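Local structure of P35 antigen (4ALY) at residues 85-88 and 89-93. The protein is an outer surface lipoprotein of the Lyme disease spirochaete, critical for infection after a tick bite, though its molecular action is unclear. Sequence-based numbering, arbitrary orientation.
Sequences NIIQ and ISEMD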
# COMPACT_ATOMS: atom_id res chain seq x y z
N ASN A 85 6.83 12.02 -9.08
CA ASN A 85 5.61 11.33 -9.52
C ASN A 85 4.72 10.74 -8.37
O ASN A 85 3.48 10.90 -8.37
CB ASN A 85 5.92 10.32 -10.61
CG ASN A 85 4.68 9.71 -11.23
OD1 ASN A 85 3.77 10.42 -11.69
ND2 ASN A 85 4.65 8.38 -11.29
N ILE A 86 5.37 10.19 -7.33
CA ILE A 86 4.65 9.61 -6.23
C ILE A 86 3.98 10.66 -5.37
O ILE A 86 2.82 10.48 -4.96
CB ILE A 86 5.54 8.64 -5.45
CG1 ILE A 86 5.67 7.36 -6.28
CG2 ILE A 86 5.00 8.34 -4.05
CD1 ILE A 86 6.81 6.48 -5.81
N ILE A 87 4.68 11.75 -5.09
CA ILE A 87 4.08 12.87 -4.39
C ILE A 87 2.96 13.55 -5.22
O ILE A 87 1.92 13.91 -4.66
CB ILE A 87 5.14 13.83 -3.79
CG1 ILE A 87 6.07 13.05 -2.87
CG2 ILE A 87 4.53 15.03 -3.03
CD1 ILE A 87 5.49 12.71 -1.49
N GLN A 88 3.10 13.66 -6.53
CA GLN A 88 2.10 14.42 -7.30
C GLN A 88 0.81 13.62 -7.22
O GLN A 88 -0.16 14.10 -6.72
CB GLN A 88 2.45 14.73 -8.78
CG GLN A 88 3.92 15.00 -9.14
CD GLN A 88 4.41 16.49 -9.07
OE1 GLN A 88 4.36 17.14 -8.00
NE2 GLN A 88 4.94 17.00 -10.21
N ILE A 89 0.85 12.40 -7.71
CA ILE A 89 -0.20 11.39 -7.55
C ILE A 89 -0.87 11.43 -6.17
O ILE A 89 -2.08 11.55 -6.06
CB ILE A 89 0.36 9.99 -7.87
CG1 ILE A 89 0.72 9.88 -9.36
CG2 ILE A 89 -0.67 8.92 -7.53
CD1 ILE A 89 1.44 8.55 -9.78
N SER A 90 -0.09 11.42 -5.09
CA SER A 90 -0.73 11.46 -3.77
C SER A 90 -1.56 12.71 -3.49
O SER A 90 -2.55 12.60 -2.75
CB SER A 90 0.24 11.19 -2.64
OG SER A 90 0.73 12.41 -2.17
N GLU A 91 -1.21 13.85 -4.07
CA GLU A 91 -1.98 15.08 -3.82
C GLU A 91 -3.24 15.13 -4.70
O GLU A 91 -4.29 15.57 -4.26
CB GLU A 91 -1.14 16.35 -4.01
CG GLU A 91 -0.19 16.69 -2.86
CD GLU A 91 1.10 17.40 -3.31
OE1 GLU A 91 1.31 17.71 -4.51
OE2 GLU A 91 1.93 17.65 -2.42
N MET A 92 -3.11 14.66 -5.94
CA MET A 92 -4.22 14.56 -6.87
C MET A 92 -5.26 13.60 -6.22
O MET A 92 -6.44 13.98 -6.03
CB MET A 92 -3.70 14.01 -8.22
CG MET A 92 -4.35 14.47 -9.52
SD MET A 92 -3.28 13.98 -10.95
CE MET A 92 -1.90 15.13 -10.82
N ASP A 93 -4.82 12.38 -5.86
CA ASP A 93 -5.65 11.40 -5.21
C ASP A 93 -6.31 11.96 -3.96
O ASP A 93 -7.49 11.76 -3.69
CB ASP A 93 -4.86 10.16 -4.86
CG ASP A 93 -4.61 9.32 -6.06
OD1 ASP A 93 -5.18 9.69 -7.12
OD2 ASP A 93 -3.87 8.30 -5.95
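The CD1 methyl of Ile89 lies obliquely over one face of the Asn85 carboxamide, toward its OD1/ND2 end, 3.7 Å from CG and 3.5 Å from OD1: van der Waals packing, with no polar partner from 89-93 at the edges. Asn85 CG lies anti to the backbone N (chi1 -173°), which swings the amide toward Ile89, whose nearly extended chain carries CD1 back to meet it. The carboxylate of Glu91 is likewise met on a single face. CG2 of Ile87 approaches 3.7 Å from OE2, and Ile87 O lies almost directly beneath CD at 3.8 Å, a partly negative neighbour that would probably disfavour the charge, if anything. Within helix 70-95 these pairs are i,i+4 neighbours: polar Asn85 and Glu91 suit the exposed surface, while the isoleucines supply methyls one turn away. Ser90, small and polar, adds a bond: OG donates to Ile87 O over 3.1 Å, arriving on the same face of that carbonyl as Glu91 N, and the hydroxyl spends its hydrogen within its own helix. Gln88 O also accepts two amides, Met92 N at 3.1 Å nearly in line with the carbonyl and Glu91 N from above its plane. Ile86 and Ser90 turn to the rest of the all-helical fold: branched Ile86 packs on Met181 and Ser185 of helix 163-189, while Ser90, whose small side chain suits close approach, touches Glu182 of that helix and Arg133 of helix 129-137.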